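Side-chain contacts in LYND (Lyngbya aestuarii, PDB 4V1T), which probably acts as a YcaO-type cyclodehydratase that uses ATP and magnesium to turn residues of a peptide substrate into heterocycles: residues B[203-206]-B[211-214]; B[159-164]-B[189-194]. One frame throughout, in Å; residues are numbered along the deposited sequence.

Contact 1: residues B[203-206]-B[211-214]. With ZN (zinc ion), chain K.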
loop_
_atom_site.group_PDB
_atom_site.type_symbol
_atom_site.label_atom_id
_atom_site.label_comp_id
_atom_site.label_asym_id
_atom_site.label_seq_id
_atom_site.Cartn_x
_atom_site.Cartn_y
_atom_site.Cartn_z
ATOM N N CYS B 203 3.712 -25.728 10.405
ATOM C CA CYS B 203 3.999 -26.964 9.685
ATOM C C CYS B 203 3.315 -26.929 8.317
ATOM O O CYS B 203 2.658 -25.940 7.961
ATOM C CB CYS B 203 3.531 -28.160 10.514
ATOM S SG CYS B 203 1.733 -28.224 10.844
ATOM N N TRP B 204 3.477 -27.990 7.534
ATOM C CA TRP B 204 2.825 -28.061 6.234
ATOM C C TRP B 204 1.311 -28.114 6.396
ATOM O O TRP B 204 0.571 -27.648 5.532
ATOM C CB TRP B 204 3.312 -29.271 5.450
ATOM C CG TRP B 204 2.511 -29.531 4.216
ATOM C CD1 TRP B 204 2.721 -29.003 2.974
ATOM C CD2 TRP B 204 1.365 -30.369 4.113
ATOM N NE1 TRP B 204 1.763 -29.467 2.099
ATOM C CE2 TRP B 204 0.922 -30.310 2.772
ATOM C CE3 TRP B 204 0.664 -31.167 5.020
ATOM C CZ2 TRP B 204 -0.183 -31.028 2.316
ATOM C CZ3 TRP B 204 -0.438 -31.882 4.565
ATOM C CH2 TRP B 204 -0.849 -31.804 3.223
ATOM N N ASP B 205 0.855 -28.662 7.516
ATOM C CA ASP B 205 -0.568 -28.748 7.788
ATOM C C ASP B 205 -1.157 -27.368 8.086
ATOM O O ASP B 205 -2.313 -27.092 7.731
ATOM C CB ASP B 205 -0.827 -29.699 8.961
ATOM C CG ASP B 205 -2.096 -30.498 8.794
ATOM O OD1 ASP B 205 -2.985 -30.060 8.040
ATOM O OD2 ASP B 205 -2.198 -31.568 9.419
ATOM N N CYS B 206 -0.383 -26.517 8.764
ATOM C CA CYS B 206 -0.767 -25.113 8.963
ATOM C C CYS B 206 -1.063 -24.442 7.620
ATOM O O CYS B 206 -2.034 -23.704 7.474
ATOM C CB CYS B 206 0.335 -24.321 9.684
ATOM S SG CYS B 206 0.648 -24.773 11.402
ATOM N N LEU B 211 -4.536 -23.386 2.268
ATOM C CA LEU B 211 -4.562 -23.714 0.841
ATOM C C LEU B 211 -5.871 -24.356 0.410
ATOM O O LEU B 211 -6.486 -23.905 -0.555
ATOM C CB LEU B 211 -3.410 -24.657 0.482
ATOM C CG LEU B 211 -2.011 -24.067 0.400
ATOM C CD1 LEU B 211 -0.984 -25.153 0.100
ATOM C CD2 LEU B 211 -1.940 -22.972 -0.651
ATOM N N ARG B 212 -6.280 -25.409 1.117
ATOM C CA ARG B 212 -7.548 -26.103 0.845
ATOM C C ARG B 212 -8.701 -25.106 0.746
ATOM O O ARG B 212 -9.528 -25.176 -0.154
ATOM C CB ARG B 212 -7.836 -27.143 1.940
ATOM C CG ARG B 212 -7.302 -28.536 1.639
ATOM C CD ARG B 212 -6.925 -29.292 2.904
ATOM N NE ARG B 212 -5.996 -30.377 2.608
ATOM C CZ ARG B 212 -5.164 -30.926 3.488
ATOM N NH1 ARG B 212 -5.128 -30.511 4.756
ATOM N NH2 ARG B 212 -4.348 -31.894 3.095
ATOM N N GLY B 213 -8.728 -24.164 1.675
ATOM C CA GLY B 213 -9.771 -23.163 1.724
ATOM C C GLY B 213 -9.732 -22.173 0.581
ATOM O O GLY B 213 -10.772 -21.788 0.050
ATOM N N ASN B 214 -8.533 -21.755 0.195
ATOM C CA ASN B 214 -8.382 -20.780 -0.879
ATOM C C ASN B 214 -8.405 -21.399 -2.283
ATOM O O ASN B 214 -8.114 -20.722 -3.267
ATOM C CB ASN B 214 -7.089 -19.982 -0.669
ATOM C CG ASN B 214 -7.096 -19.210 0.633
ATOM O OD1 ASN B 214 -8.144 -18.754 1.085
ATOM N ND2 ASN B 214 -5.929 -19.055 1.242
HETATM ZN ZN ZN K . 0.820 -27.024 12.134
#

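Contact 2: residues B[159-164]-B[189-194]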
loop_
_atom_site.group_PDB
_atom_site.type_symbol
_atom_site.label_atom_id
_atom_site.label_comp_id
_atom_site.label_asym_id
_atom_site.label_seq_id
_atom_site.Cartn_x
_atom_site.Cartn_y
_atom_site.Cartn_z
ATOM N N ASP B 159 4.980 -30.456 -7.605
ATOM C CA ASP B 159 4.198 -29.831 -8.673
ATOM C C ASP B 159 2.952 -29.172 -8.088
ATOM O O ASP B 159 2.289 -28.380 -8.756
ATOM C CB ASP B 159 3.810 -30.859 -9.747
ATOM C CG ASP B 159 3.061 -32.059 -9.178
ATOM O OD1 ASP B 159 3.214 -32.362 -7.981
ATOM O OD2 ASP B 159 2.313 -32.707 -9.934
ATOM N N ASP B 160 2.642 -29.501 -6.837
ATOM C CA ASP B 160 1.516 -28.891 -6.143
ATOM C C ASP B 160 1.764 -28.927 -4.647
ATOM O O ASP B 160 2.304 -29.912 -4.133
ATOM C CB ASP B 160 0.206 -29.609 -6.496
ATOM C CG ASP B 160 -1.018 -28.789 -6.149
ATOM O OD1 ASP B 160 -1.459 -27.984 -6.996
ATOM O OD2 ASP B 160 -1.538 -28.950 -5.027
ATOM N N TYR B 161 1.359 -27.868 -3.950
ATOM C CA TYR B 161 1.596 -27.764 -2.511
ATOM C C TYR B 161 0.602 -28.561 -1.659
ATOM O O TYR B 161 0.738 -28.608 -0.443
ATOM C CB TYR B 161 1.593 -26.304 -2.082
ATOM C CG TYR B 161 2.959 -25.643 -2.185
ATOM C CD1 TYR B 161 3.781 -25.860 -3.281
ATOM C CD2 TYR B 161 3.421 -24.802 -1.184
ATOM C CE1 TYR B 161 5.030 -25.252 -3.374
ATOM C CE2 TYR B 161 4.663 -24.200 -1.264
ATOM C CZ TYR B 161 5.461 -24.425 -2.359
ATOM O OH TYR B 161 6.690 -23.815 -2.439
ATOM N N LEU B 162 -0.381 -29.187 -2.296
ATOM C CA LEU B 162 -1.334 -30.043 -1.586
ATOM C C LEU B 162 -1.154 -31.512 -1.955
ATOM O O LEU B 162 -2.049 -32.328 -1.741
ATOM C CB LEU B 162 -2.780 -29.601 -1.870
ATOM C CG LEU B 162 -3.247 -28.299 -1.200
ATOM C CD1 LEU B 162 -4.681 -27.995 -1.616
ATOM C CD2 LEU B 162 -3.147 -28.388 0.317
ATOM N N GLN B 163 0.013 -31.856 -2.487
ATOM C CA GLN B 163 0.335 -33.258 -2.744
ATOM C C GLN B 163 0.263 -34.051 -1.443
ATOM O O GLN B 163 0.958 -33.721 -0.485
ATOM C CB GLN B 163 1.731 -33.398 -3.354
ATOM C CG GLN B 163 1.795 -33.118 -4.848
ATOM C CD GLN B 163 1.239 -34.265 -5.680
ATOM O OE1 GLN B 163 0.628 -35.185 -5.151
ATOM N NE2 GLN B 163 1.461 -34.217 -6.990
ATOM N N PRO B 164 -0.574 -35.106 -1.400
ATOM C CA PRO B 164 -0.783 -35.831 -0.137
ATOM C C PRO B 164 0.486 -36.424 0.491
ATOM O O PRO B 164 0.506 -36.638 1.695
ATOM C CB PRO B 164 -1.780 -36.949 -0.519
ATOM C CG PRO B 164 -1.802 -36.991 -1.997
ATOM C CD PRO B 164 -1.461 -35.604 -2.462
ATOM N N VAL B 189 3.464 -20.200 -12.406
ATOM C CA VAL B 189 3.748 -19.491 -11.167
ATOM C C VAL B 189 4.715 -20.277 -10.293
ATOM O O VAL B 189 4.378 -21.347 -9.788
ATOM C CB VAL B 189 2.469 -19.220 -10.357
ATOM C CG1 VAL B 189 2.777 -18.308 -9.174
ATOM C CG2 VAL B 189 1.392 -18.595 -11.240
ATOM N N LEU B 190 5.916 -19.740 -10.112
ATOM C CA LEU B 190 6.880 -20.314 -9.193
ATOM C C LEU B 190 6.384 -20.143 -7.776
ATOM O O LEU B 190 6.019 -19.040 -7.387
ATOM C CB LEU B 190 8.255 -19.651 -9.356
ATOM C CG LEU B 190 9.255 -19.813 -8.199
ATOM C CD1 LEU B 190 9.709 -21.257 -8.044
ATOM C CD2 LEU B 190 10.451 -18.898 -8.383
ATOM N N TRP B 191 6.352 -21.236 -7.015
ATOM C CA TRP B 191 6.190 -21.154 -5.562
ATOM C C TRP B 191 7.526 -21.500 -4.938
ATOM O O TRP B 191 8.153 -22.493 -5.299
ATOM C CB TRP B 191 5.122 -22.105 -5.032
ATOM C CG TRP B 191 3.729 -21.815 -5.481
ATOM C CD1 TRP B 191 3.335 -21.328 -6.696
ATOM C CD2 TRP B 191 2.539 -22.005 -4.714
ATOM N NE1 TRP B 191 1.965 -21.196 -6.729
ATOM C CE2 TRP B 191 1.452 -21.611 -5.528
ATOM C CE3 TRP B 191 2.284 -22.469 -3.418
ATOM C CZ2 TRP B 191 0.126 -21.670 -5.086
ATOM C CZ3 TRP B 191 0.971 -22.526 -2.979
ATOM C CH2 TRP B 191 -0.094 -22.128 -3.813
ATOM N N LEU B 192 7.955 -20.669 -4.000
ATOM C CA LEU B 192 9.240 -20.830 -3.347
ATOM C C LEU B 192 9.062 -20.628 -1.841
ATOM O O LEU B 192 8.647 -19.574 -1.390
ATOM C CB LEU B 192 10.243 -19.834 -3.935
ATOM C CG LEU B 192 11.634 -19.778 -3.319
ATOM C CD1 LEU B 192 12.353 -21.109 -3.432
ATOM C CD2 LEU B 192 12.453 -18.674 -3.971
ATOM N N GLY B 193 9.377 -21.660 -1.070
ATOM C CA GLY B 193 9.194 -21.629 0.368
ATOM C C GLY B 193 7.879 -22.285 0.748
ATOM O O GLY B 193 7.109 -22.697 -0.125
ATOM N N PRO B 194 7.612 -22.389 2.047
ATOM C CA PRO B 194 8.507 -21.897 3.090
ATOM C C PRO B 194 9.606 -22.869 3.461
ATOM O O PRO B 194 9.628 -24.012 2.989
ATOM C CB PRO B 194 7.565 -21.717 4.268
ATOM C CG PRO B 194 6.616 -22.850 4.120
ATOM C CD PRO B 194 6.428 -23.048 2.628
#

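Contact 1: residues B[203-206]-B[211-214]
R212 reaches back along its own helix to the first turn, where its guanidinium meets W204 and D205. The touch on W204 is slight: NH2 lies 3.5 Å from CH2, at the far end of the indole, with the guanidinium and ring planes nearly perpendicular at 87°. D205 adds a charge partner, but a long one, OD1 standing 3.9 Å from NH1 near the guanidinium plane. No short bond fixes the arginine across the contact, consistent with an exposed side chain whose charge is probably still hydrated. D205 OD2 has a firmer mate in the hydroxyl of T313.

Inward, W204 packs far more tightly. With CG anti to the backbone N (chi1 170°), its indole lies among L166, A167, W180, L182 and F196, a buried setting that suits a broad apolar ring, and its NE1 is hydrogen-bonded to the carbonyl O of Y161. At the start of the same helix, some way from the indole, C203 SG holds the zinc ion at 2.0 Å and C206 SG at 2.4 Å. C206 N to C203 SG and C203 N to C206 SG are weak hydrogen bonds, both 3.4 Å long, which would probably soften the sulfur charge. C203 is thus the N-cap and, with C206, forms a capping box. Completed by C311 and C314, this is a four-cysteine zinc site whose first CxxC pair opens a helix.

Contact 2: residues B[159-164]-B[189-194]
Y161 reaches from the loop 159-164 onto the strand 189-194, its ring meeting W191, G193 and P194. The loop is set up ahead of it. D159 OD1 takes a bond from Q163 NE2 at 2.7 Å, using its syn lone pair and lying close to the amide plane. D160 OD2 accepts from L162 N at 3.0 Å, making an Asx turn within the type I turn from D160 to Q163; a short acid suits this place because it can fold back on its own backbone, and the same oxygen pairs with R215.

Y161 then crosses to the strand. Over the centre of one ring face stands W191 CE3, 3.4 Å from Y161 CD2, so the indole presents its edge in an edge-to-face pair with planes 57° apart. W191 CG lies anti to the carbonyl carbon (chi1 -65°), which brings the six-membered ring over the tyrosine. At the far end, Y161 OH donates to G193 O at 2.6 Å, tilted only 17° from the carbonyl plane. Glycine fits there, since with the backbone turned this way a CB would collide with the preceding carbonyl O; a cis peptide follows, and P194 CD packs near Y161 CE2. A leucine in place of Y161 would probably leave G193 O without its hydroxyl mate and the W191 edge without a ring face to rest on.

Further on, L162 turns to L211 of helix 204-213. That helix also packs on Y161 and W191 through L211, while strands 180-184 and 289-294 flank strand 189-196 in the mixed sheet.

Contact 2 precedes contact 1 along the chain, strand 189-196 leading into helix 204-213, and their centres are 11 Å apart. The hydrogen bond from W204 NE1 to Y161 O, 2.9 Å long, ties the helix start to the loop 159-164. Farther along the helix, L211 packs against both sides of contact 2: its CD1 is 3.6 Å from Y161 CB and its CD2 3.8 Å from W191 CZ3. Contact 1 supplies two of the four zinc ligands, C203 and C206, and contact 2 none; it is linked to the metal only indirectly, by packing on the helix that C203 caps. Neither contributes to the ADP pocket, whose residues lie between 344 and 640, well after both in sequence.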